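PDB 3HS2: prevent host death protein from Enterobacteria phage P1, which neutralises the toxin Doc, whose phosphorylation of host EF-Tu it blocks, and binds DNA as a homodimeric transcription repressor. Local coordinates for the interface of chains A and B. Sequence-based numbering; all coordinates share one arbitrary frame. Chains: chain A/B, Prevent host death protein.

Contact 1: the interface of chains A and B. Residues chain A 6, 9, 28, 30, 36; chain B 13-14, 17.
Helix 13-21 of chain B, its backbone regularly alpha-helical through B:Leu13, B:Ser14 and B:Leu17, lies against the start of helix 6-11 of chain A at A:Phe6 and against the extended backbones of A:Ile28, A:Arg30 and A:Ala36. This is part of the homodimer interface of a Phd/YefM-family antitoxin. B:Leu17, one helical turn beyond B:Leu13, enters a pocket of chain A with both branches. Its CD1 methyl meets CD1 of the A:Phe6 ring at 3.5 Å, while CD2 points to CB of A:Ala36, 3.9 Å away. Alanine suits the floor here, since its short side chain lets the leucine fork come close to the strand. A:Ile28 lines the same pocket, crossing B:Leu17 at about a right angle with its CG2 4.1 Å from CD1; a beta-branched residue suits the strand and offers this methyl close to the backbone. The A:Phe6 ring reaches toward the helix because CG stands anti to the backbone N (chi1 178°). Its CE1 lies 3.8 Å from CG of B:Leu13, and its CZ approaches the B:Ser14 backbone, where a small residue leaves room for the ring. B:Leu13 extends further with CD2 to the methyl of A:Ala9. On the other flank A:Arg30 bends at chi3 (-66°) and lays one guanidinium face over B:Leu17, whose CB sits 3.4 Å from the guanidinium plane, beneath its centre. That flat face, poorly hydrated compared with the N-H edge, can pack on an aliphatic chain, and the arginine CD touches CD1 of B:Leu17.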
loop_
_atom_site.group_PDB
_atom_site.type_symbol
_atom_site.label_atom_id
_atom_site.label_comp_id
_atom_site.label_asym_id
_atom_site.label_seq_id
_atom_site.Cartn_x
_atom_site.Cartn_y
_atom_site.Cartn_z
ATOM N N PHE A 6 -4.420 14.213 -5.619
ATOM C CA PHE A 6 -4.423 14.087 -7.066
ATOM C C PHE A 6 -3.674 15.218 -7.764
ATOM O O PHE A 6 -2.795 14.967 -8.587
ATOM C CB PHE A 6 -5.852 14.016 -7.590
ATOM C CG PHE A 6 -5.936 13.944 -9.080
ATOM C CD1 PHE A 6 -5.700 12.752 -9.738
ATOM C CD2 PHE A 6 -6.245 15.065 -9.827
ATOM C CE1 PHE A 6 -5.775 12.677 -11.108
ATOM C CE2 PHE A 6 -6.321 14.995 -11.201
ATOM C CZ PHE A 6 -6.088 13.799 -11.842
ATOM N N ALA A 9 -0.030 14.788 -7.467
ATOM C CA ALA A 9 0.462 13.651 -8.232
ATOM C C ALA A 9 0.657 14.035 -9.693
ATOM O O ALA A 9 1.678 13.716 -10.299
ATOM C CB ALA A 9 -0.509 12.483 -8.117
ATOM N N ILE A 28 -1.925 7.820 -3.558
ATOM C CA ILE A 28 -2.590 8.929 -4.209
ATOM C C ILE A 28 -4.027 8.973 -3.715
ATOM O O ILE A 28 -4.757 7.995 -3.829
ATOM C CB ILE A 28 -2.573 8.771 -5.736
ATOM C CG1 ILE A 28 -1.133 8.670 -6.241
ATOM C CG2 ILE A 28 -3.300 9.928 -6.397
ATOM C CD1 ILE A 28 -1.026 8.441 -7.726
ATOM N N ARG A 30 -7.895 10.924 -3.608
ATOM C CA ARG A 30 -8.797 11.720 -4.425
ATOM C C ARG A 30 -10.062 12.040 -3.643
ATOM O O ARG A 30 -10.556 11.206 -2.886
ATOM C CB ARG A 30 -9.151 10.980 -5.714
ATOM C CG ARG A 30 -8.067 11.029 -6.769
ATOM C CD ARG A 30 -8.636 10.747 -8.148
ATOM N NE ARG A 30 -9.128 9.379 -8.271
ATOM C CZ ARG A 30 -9.857 8.939 -9.291
ATOM N NH1 ARG A 30 -10.189 9.760 -10.280
ATOM N NH2 ARG A 30 -10.259 7.679 -9.322
ATOM N N ALA A 36 -5.403 5.229 -4.425
ATOM C CA ALA A 36 -4.591 4.338 -5.233
ATOM C C ALA A 36 -3.173 4.324 -4.684
ATOM O O ALA A 36 -2.772 5.230 -3.953
ATOM C CB ALA A 36 -4.592 4.792 -6.686
ATOM N N LEU B 13 -4.254 11.121 -16.300
ATOM C CA LEU B 13 -4.171 10.561 -14.953
ATOM C C LEU B 13 -5.533 10.255 -14.333
ATOM O O LEU B 13 -5.709 9.226 -13.682
ATOM C CB LEU B 13 -3.347 11.463 -14.029
ATOM C CG LEU B 13 -2.915 10.817 -12.708
ATOM C CD1 LEU B 13 -2.200 9.500 -12.960
ATOM C CD2 LEU B 13 -2.044 11.751 -11.884
ATOM N N SER B 14 -6.501 11.141 -14.544
ATOM C CA SER B 14 -7.822 10.959 -13.954
ATOM C C SER B 14 -8.491 9.655 -14.400
ATOM O O SER B 14 -8.921 8.856 -13.568
ATOM C CB SER B 14 -8.719 12.158 -14.265
ATOM O OG SER B 14 -9.857 12.158 -13.430
ATOM N N LEU B 17 -6.824 6.515 -13.058
ATOM C CA LEU B 17 -7.210 6.232 -11.681
ATOM C C LEU B 17 -8.616 5.636 -11.615
ATOM O O LEU B 17 -8.900 4.779 -10.777
ATOM C CB LEU B 17 -7.122 7.501 -10.826
ATOM C CG LEU B 17 -5.717 8.039 -10.543
ATOM C CD1 LEU B 17 -5.766 9.264 -9.658
ATOM C CD2 LEU B 17 -4.885 6.966 -9.895
#

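Contact 2: the interface of chains A and B. Residues chain A 1, 25, 37, 39, 44, 47; chain B 39, 41, 44-45.
The amide N of A:Val37 donates a hydrogen bond to the carbonyl O of B:Val39, 2.8 Å away, and the return bond runs from B:Val39 N to A:Val37 O at 2.9 Å. Both are nearly straight, and the pair forms an antiparallel beta bridge that joins strand 36-40 of chain A to strand 33-40 of chain B. Beta-branched valine favours the extended backbone of such strands, and the two methyls of A:Val37 both meet the partner's helix, one at B:Phe44 and one at B:Lys41.

From helix 41-55 of chain B, B:Phe44 reaches into chain A, with CG anti to its backbone N (chi1 -178°) pointing the ring at A:Val37 and A:Glu25. The CG1 methyl of A:Val37 covers one face of this ring, 4.0 Å from the centroid and offset toward the rim, a CH-pi contact. CG1 of A:Val39 comes over the same side, 3.7 Å from CE1, while the edge of the A:Tyr47 ring approaches CE1 from the other side. CD1 of A:Phe44, the symmetry mate, lies at the edge of the B:Phe44 ring, in its plane, 3.8 Å from CD1, and the two side chains slide past each other in opposite directions; the outer atoms of A:Phe44 reach the methyls of B:Val39. Phenylalanine suits this place because a broad ring can serve valines and aromatic neighbours at once.

The carboxylate of A:Glu25 stands almost perpendicular to the B:Phe44 ring (86° between planes), with OE2 3.4 Å from CZ at the ring edge, where the weakly positive C-H rim may favour an anionic neighbour. Away from the ring, CG2 of A:Val37 rests on CA of B:Lys41. A:Met1, with its unbranched thioether chain, brings its CE methyl to 3.8 Å from CE of B:Lys41, whose NZ makes a long salt bridge to B:Glu45 OE2 in the same chain.

By joining strands and anchoring helix 41-55 of one chain on its partner, the site holds the antitoxin homodimer together.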
loop_
_atom_site.group_PDB
_atom_site.type_symbol
_atom_site.label_atom_id
_atom_site.label_comp_id
_atom_site.label_asym_id
_atom_site.label_seq_id
_atom_site.Cartn_x
_atom_site.Cartn_y
_atom_site.Cartn_z
ATOM N N MET A 1 3.213 5.201 5.015
ATOM C CA MET A 1 3.381 5.388 3.579
ATOM C C MET A 1 3.202 6.856 3.207
ATOM O O MET A 1 2.415 7.570 3.827
ATOM C CB MET A 1 2.382 4.517 2.810
ATOM C CG MET A 1 2.510 4.586 1.295
ATOM S SD MET A 1 1.545 3.318 0.444
ATOM C CE MET A 1 -0.052 3.525 1.226
ATOM N N GLU A 25 6.817 3.781 -1.566
ATOM C CA GLU A 25 5.425 3.483 -1.868
ATOM C C GLU A 25 4.613 4.759 -1.698
ATOM O O GLU A 25 4.667 5.401 -0.651
ATOM C CB GLU A 25 4.898 2.381 -0.951
ATOM C CG GLU A 25 5.619 1.052 -1.117
ATOM C CD GLU A 25 5.256 0.055 -0.036
ATOM O OE1 GLU A 25 4.708 0.476 1.006
ATOM O OE2 GLU A 25 5.522 -1.152 -0.227
ATOM N N VAL A 37 -2.420 3.287 -5.027
ATOM C CA VAL A 37 -1.020 3.208 -4.644
ATOM C C VAL A 37 -0.164 3.036 -5.892
ATOM O O VAL A 37 -0.503 2.263 -6.785
ATOM C CB VAL A 37 -0.752 2.043 -3.671
ATOM C CG1 VAL A 37 0.740 1.900 -3.414
ATOM C CG2 VAL A 37 -1.494 2.257 -2.362
ATOM N N VAL A 39 3.629 1.923 -7.030
ATOM C CA VAL A 39 4.784 1.204 -6.509
ATOM C C VAL A 39 5.554 0.585 -7.668
ATOM O O VAL A 39 4.994 0.360 -8.742
ATOM C CB VAL A 39 4.334 0.106 -5.512
ATOM C CG1 VAL A 39 3.369 -0.858 -6.180
ATOM C CG2 VAL A 39 5.527 -0.634 -4.933
ATOM N N PHE A 44 5.847 -4.964 -6.768
ATOM C CA PHE A 44 4.463 -5.429 -6.802
ATOM C C PHE A 44 4.365 -6.864 -7.312
ATOM O O PHE A 44 3.613 -7.676 -6.766
ATOM C CB PHE A 44 3.599 -4.500 -7.656
ATOM C CG PHE A 44 2.131 -4.814 -7.599
ATOM C CD1 PHE A 44 1.466 -4.837 -6.388
ATOM C CD2 PHE A 44 1.414 -5.072 -8.756
ATOM C CE1 PHE A 44 0.123 -5.122 -6.330
ATOM C CE2 PHE A 44 0.066 -5.355 -8.700
ATOM C CZ PHE A 44 -0.578 -5.380 -7.485
ATOM N N TYR A 47 5.487 -9.133 -4.538
ATOM C CA TYR A 47 4.502 -9.247 -3.469
ATOM C C TYR A 47 3.399 -10.237 -3.828
ATOM O O TYR A 47 3.038 -11.094 -3.023
ATOM C CB TYR A 47 3.882 -7.888 -3.133
ATOM C CG TYR A 47 4.797 -6.939 -2.391
ATOM C CD1 TYR A 47 6.000 -7.374 -1.849
ATOM C CD2 TYR A 47 4.443 -5.612 -2.210
ATOM C CE1 TYR A 47 6.833 -6.504 -1.167
ATOM C CE2 TYR A 47 5.265 -4.738 -1.525
ATOM C CZ TYR A 47 6.459 -5.187 -1.005
ATOM O OH TYR A 47 7.278 -4.314 -0.322
ATOM N N VAL B 39 -2.163 0.608 -8.507
ATOM C CA VAL B 39 -3.182 -0.366 -8.136
ATOM C C VAL B 39 -3.989 0.167 -6.958
ATOM O O VAL B 39 -3.498 0.996 -6.187
ATOM C CB VAL B 39 -2.525 -1.715 -7.757
ATOM C CG1 VAL B 39 -1.521 -1.521 -6.633
ATOM C CG2 VAL B 39 -3.570 -2.742 -7.369
ATOM N N LYS B 41 -5.544 0.812 -3.453
ATOM C CA LYS B 41 -4.854 0.740 -2.174
ATOM C C LYS B 41 -5.216 -0.534 -1.425
ATOM O O LYS B 41 -4.348 -1.196 -0.853
ATOM C CB LYS B 41 -5.198 1.960 -1.325
ATOM C CG LYS B 41 -4.479 2.014 0.008
ATOM C CD LYS B 41 -4.827 3.291 0.747
ATOM C CE LYS B 41 -3.813 3.596 1.834
ATOM N NZ LYS B 41 -3.945 2.684 2.997
ATOM N N PHE B 44 -3.469 -3.472 -2.989
ATOM C CA PHE B 44 -2.049 -3.441 -2.648
ATOM C C PHE B 44 -1.786 -3.928 -1.228
ATOM O O PHE B 44 -0.871 -4.717 -0.992
ATOM C CB PHE B 44 -1.475 -2.035 -2.819
ATOM C CG PHE B 44 -0.005 -1.946 -2.522
ATOM C CD1 PHE B 44 0.916 -2.559 -3.354
ATOM C CD2 PHE B 44 0.456 -1.259 -1.412
ATOM C CE1 PHE B 44 2.267 -2.486 -3.089
ATOM C CE2 PHE B 44 1.808 -1.182 -1.142
ATOM C CZ PHE B 44 2.713 -1.797 -1.983
ATOM N N GLU B 45 -2.583 -3.444 -0.282
ATOM C CA GLU B 45 -2.396 -3.800 1.117
ATOM C C GLU B 45 -2.633 -5.294 1.324
ATOM O O GLU B 45 -1.872 -5.956 2.025
ATOM C CB GLU B 45 -3.304 -2.959 2.018
ATOM C CG GLU B 45 -3.010 -1.459 1.978
ATOM C CD GLU B 45 -1.657 -1.098 2.575
ATOM O OE1 GLU B 45 -0.937 -2.009 3.032
ATOM O OE2 GLU B 45 -1.313 0.105 2.586
#

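The C-alpha centres of contact 1 and contact 2 lie about 14 Å apart in one two-fold symmetric interface. Strand 36-40 of chain A connects them: A:Ala36 belongs to contact 1, while A:Val37 and A:Val39 belong to contact 2. On chain B, contact 1 uses helix 13-21, whereas contact 2 uses the end of strand 33-40 and the beginning of helix 41-55. Each contact has a twin with the chains exchanged, so both subunits clasp each other through helix 13-21 and through the strand-helix segment. The two contacts belong to the homodimer interface, with packing spread over two regions of each chain.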